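Beta-lactamase OXA-2 (Salmonella typhimurium, PDB 1K38) hydrolyses beta-lactam antibiotics, oxacillin among them, to substituted beta-amino acids as a class D serine beta-lactamase and so contributes to antibiotic resistance. Local coordinates at residues 100-103 against 104-108; 109-112 against 113-117. All coordinates share one frame; numbering follows the deposited sequence.

Contact 1. Residues 100-103 against 104-108; sequences TVWV and YELFA
Val103 and Phe107, one helical turn apart, lie side by side and point the same way, with Val103 CG1 3.7 Å from Phe107 CZ. The Phe107 ring also lays one face over the carbonyl oxygen of the preceding turn: Val103 O lies over its centre, 3.7 Å above the ring plane, while accepting the Phe107 N-H in its carbonyl plane (N to O 3.3 Å, 153° at the hydrogen). Another flank of the helix pairs Val101 with Glu105. CG1 of Val101, anti to the backbone N (chi1 -176°), reaches Glu105 OE2 at 3.4 Å, and in the backbone behind this pair Glu105 N donates to Val101 O at 3.0 Å. These are i to i+4 contacts in the first turns of helix 101-111, which in this penicillin-binding transpeptidase fold begins beside the active site: the side chain of Val101 is about 4 Å from that of Ser51, the predicted acylated serine. Between the turns, Tyr104 receives Phe107 CE2 over the centre of one ring face, 3.9 Å above the plane, and turns an edge to Thr100 O, 3.8 Å from Tyr104 CD1. Further out, Thr58 holds the Tyr104 hydroxyl by a hydrogen bond, and Phe74 meets the Phe107 ring edge-to-face. Thr100 OG1 is hydrogen-bonded to Gln90 OE1, and Trp102 NE1 to His86 O.

Contact 2. Residues 109-112 against 113-117; sequences KEIG and DDKAR
Ile111 and Lys115 cross at about a right angle where helix 101-111 ends and helix 113-122 starts, a tight helix-helix corner hinged on Gly112 alone. That glycine is the first residue to leave the helical conformation and also the N-cap of the next helix; its positive phi (87°) breaks the first helix. Ile111 CG2, anti to the backbone N, is the branch that faces the new turn, 3.8 Å from Lys115 CB and 4.4 Å from Ala116 CB. Lys115 touches with the root of its chain, CB lying 3.3 Å from Ile111 O, and the extended remainder carries the ammonium away. A water bridges the same two residues, donating to Ile111 O and accepting from Lys115 N, and so links the last carbonyl of one helix to an N-H in the first turn of the other. Helix 56-64 backs the corner, with Ile111 against His57, Phe60 and Ala64. Gly112 O takes the N-H of Ala116 (3.0 Å, 151° at the hydrogen). Within the first turn of helix 113-122, Asp113 and Arg117 form an i to i+4 salt bridge, and Ser131 binds Arg117 NH2; Arg117 NE meets Asp113 OD1 on its syn side at 2.7 Å, 16° out of the carboxylate plane.

Overall arrangement
Contacts 1 and 2 follow one another without a gap along residues 100-117, their centres about 12 Å apart. Contact 1 occupies the first turns of helix 101-111; contact 2 takes its last turn and the start of helix 113-122. They share helix 101-111 but do not otherwise touch. Both lie on the same side of the chain's centre, their own centres about 16 and 21 Å from it, and both meet helix 56-64, through Tyr104, Phe107 and Ala108 in contact 1 and Ile111 and Lys115 in contact 2. The series therefore runs from the neighbourhood of Ser51, at Val101, to a helix corner away from the annotated sites.

Contact 1. Residues 100-103 against 104-108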
# COMPACT_ATOMS: atom_id res chain seq x y z
N THR A 100 10.14 11.24 11.61
CA THR A 100 10.26 12.67 11.89
C THR A 100 9.47 13.01 13.13
O THR A 100 8.29 13.37 13.07
CB THR A 100 9.76 13.49 10.69
OG1 THR A 100 10.41 13.03 9.50
CG2 THR A 100 10.09 14.96 10.89
N VAL A 101 10.14 12.91 14.27
CA VAL A 101 9.52 13.16 15.56
C VAL A 101 8.85 14.53 15.73
O VAL A 101 7.76 14.60 16.32
CB VAL A 101 10.54 12.96 16.70
CG1 VAL A 101 9.86 13.13 18.05
CG2 VAL A 101 11.19 11.58 16.58
N TRP A 102 9.46 15.60 15.24
CA TRP A 102 8.86 16.91 15.44
C TRP A 102 7.44 17.04 14.89
O TRP A 102 6.64 17.81 15.42
CB TRP A 102 9.74 18.05 14.90
CG TRP A 102 9.99 18.11 13.42
CD1 TRP A 102 11.09 17.66 12.75
CD2 TRP A 102 9.16 18.73 12.43
NE1 TRP A 102 11.01 17.98 11.42
CE2 TRP A 102 9.83 18.64 11.20
CE3 TRP A 102 7.91 19.37 12.48
CZ2 TRP A 102 9.29 19.16 10.01
CZ3 TRP A 102 7.38 19.89 11.29
CH2 TRP A 102 8.07 19.78 10.08
N VAL A 103 7.12 16.29 13.85
CA VAL A 103 5.77 16.35 13.29
C VAL A 103 4.78 15.78 14.30
O VAL A 103 3.73 16.37 14.56
CB VAL A 103 5.67 15.53 11.98
CG1 VAL A 103 4.21 15.41 11.54
CG2 VAL A 103 6.48 16.20 10.88
N TYR A 104 5.14 14.65 14.90
CA TYR A 104 4.26 14.03 15.87
C TYR A 104 4.22 14.77 17.20
O TYR A 104 3.29 14.60 17.98
CB TYR A 104 4.63 12.55 16.04
CG TYR A 104 4.19 11.73 14.84
CD1 TYR A 104 4.86 11.84 13.62
CD2 TYR A 104 3.06 10.92 14.91
CE1 TYR A 104 4.41 11.17 12.49
CE2 TYR A 104 2.60 10.23 13.77
CZ TYR A 104 3.27 10.37 12.57
OH TYR A 104 2.82 9.71 11.44
N GLU A 105 5.22 15.61 17.45
CA GLU A 105 5.23 16.41 18.67
C GLU A 105 4.11 17.43 18.50
O GLU A 105 3.42 17.78 19.45
CB GLU A 105 6.57 17.12 18.84
CG GLU A 105 7.70 16.20 19.29
CD GLU A 105 9.03 16.92 19.39
OE1 GLU A 105 9.08 17.99 20.04
OE2 GLU A 105 10.03 16.42 18.83
N LEU A 106 3.94 17.89 17.26
CA LEU A 106 2.88 18.85 16.95
C LEU A 106 1.53 18.20 17.22
O LEU A 106 0.64 18.81 17.81
CB LEU A 106 2.97 19.29 15.49
CG LEU A 106 3.93 20.43 15.14
CD1 LEU A 106 3.33 21.75 15.61
CD2 LEU A 106 5.29 20.21 15.77
N PHE A 107 1.37 16.95 16.77
CA PHE A 107 0.12 16.23 16.98
C PHE A 107 -0.14 16.05 18.47
O PHE A 107 -1.26 16.25 18.94
CB PHE A 107 0.15 14.85 16.33
CG PHE A 107 0.34 14.86 14.83
CD1 PHE A 107 0.03 15.98 14.07
CD2 PHE A 107 0.80 13.72 14.19
CE1 PHE A 107 0.17 15.96 12.69
CE2 PHE A 107 0.94 13.68 12.80
CZ PHE A 107 0.63 14.81 12.05
N ALA A 108 0.90 15.64 19.19
CA ALA A 108 0.78 15.41 20.63
C ALA A 108 0.30 16.66 21.36
O ALA A 108 -0.55 16.58 22.25
CB ALA A 108 2.12 14.95 21.19

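Contact 2. Residues 109-112 against 113-117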
# COMPACT_ATOMS: atom_id res chain seq x y z
N LYS A 109 0.84 17.81 20.98
CA LYS A 109 0.46 19.07 21.61
C LYS A 109 -1.02 19.37 21.36
O LYS A 109 -1.74 19.76 22.28
CB LYS A 109 1.32 20.21 21.06
CG LYS A 109 1.04 21.56 21.69
CD LYS A 109 1.94 22.64 21.10
CE LYS A 109 1.65 24.00 21.71
NZ LYS A 109 1.89 24.00 23.19
N GLU A 110 -1.47 19.16 20.13
CA GLU A 110 -2.87 19.42 19.79
C GLU A 110 -3.82 18.40 20.42
O GLU A 110 -4.92 18.75 20.84
CB GLU A 110 -3.05 19.42 18.27
CG GLU A 110 -4.51 19.49 17.83
CD GLU A 110 -4.66 19.89 16.37
OE1 GLU A 110 -5.79 19.80 15.85
OE2 GLU A 110 -3.65 20.30 15.76
N ILE A 111 -3.39 17.15 20.50
CA ILE A 111 -4.21 16.11 21.09
C ILE A 111 -4.37 16.32 22.60
O ILE A 111 -5.48 16.21 23.13
CB ILE A 111 -3.60 14.71 20.82
CG1 ILE A 111 -3.65 14.43 19.32
CG2 ILE A 111 -4.36 13.64 21.59
CD1 ILE A 111 -2.98 13.13 18.90
N GLY A 112 -3.27 16.63 23.27
CA GLY A 112 -3.33 16.85 24.71
C GLY A 112 -3.16 15.57 25.50
O GLY A 112 -3.44 14.48 25.01
N ASP A 113 -2.72 15.71 26.75
CA ASP A 113 -2.50 14.56 27.62
C ASP A 113 -3.77 13.78 27.95
O ASP A 113 -3.77 12.55 27.90
CB ASP A 113 -1.81 15.00 28.91
CG ASP A 113 -1.72 13.89 29.94
OD1 ASP A 113 -2.73 13.63 30.63
OD2 ASP A 113 -0.65 13.25 30.04
N ASP A 114 -4.83 14.48 28.31
CA ASP A 114 -6.09 13.82 28.65
C ASP A 114 -6.60 12.93 27.53
O ASP A 114 -6.95 11.77 27.77
CB ASP A 114 -7.16 14.85 29.01
CG ASP A 114 -6.84 15.60 30.29
OD1 ASP A 114 -6.55 14.94 31.31
OD2 ASP A 114 -6.89 16.85 30.28
N LYS A 115 -6.64 13.46 26.32
CA LYS A 115 -7.12 12.69 25.18
C LYS A 115 -6.16 11.56 24.84
O LYS A 115 -6.59 10.47 24.46
CB LYS A 115 -7.31 13.61 23.97
CG LYS A 115 -8.20 13.02 22.89
CD LYS A 115 -8.56 14.05 21.82
CE LYS A 115 -9.56 13.46 20.83
NZ LYS A 115 -9.96 14.43 19.77
N ALA A 116 -4.86 11.81 24.98
CA ALA A 116 -3.86 10.79 24.69
C ALA A 116 -4.07 9.59 25.61
O ALA A 116 -3.93 8.45 25.18
CB ALA A 116 -2.46 11.36 24.88
N ARG A 117 -4.40 9.86 26.87
CA ARG A 117 -4.64 8.79 27.83
C ARG A 117 -5.86 7.99 27.42
O ARG A 117 -5.85 6.76 27.48
CB ARG A 117 -4.84 9.36 29.23
CG ARG A 117 -3.59 9.97 29.84
CD ARG A 117 -3.86 10.61 31.20
NE ARG A 117 -2.65 11.20 31.76
CZ ARG A 117 -1.63 10.50 32.26
NH1 ARG A 117 -1.68 9.17 32.28
NH2 ARG A 117 -0.57 11.13 32.75
O HOH W 1 -6.34 16.33 25.80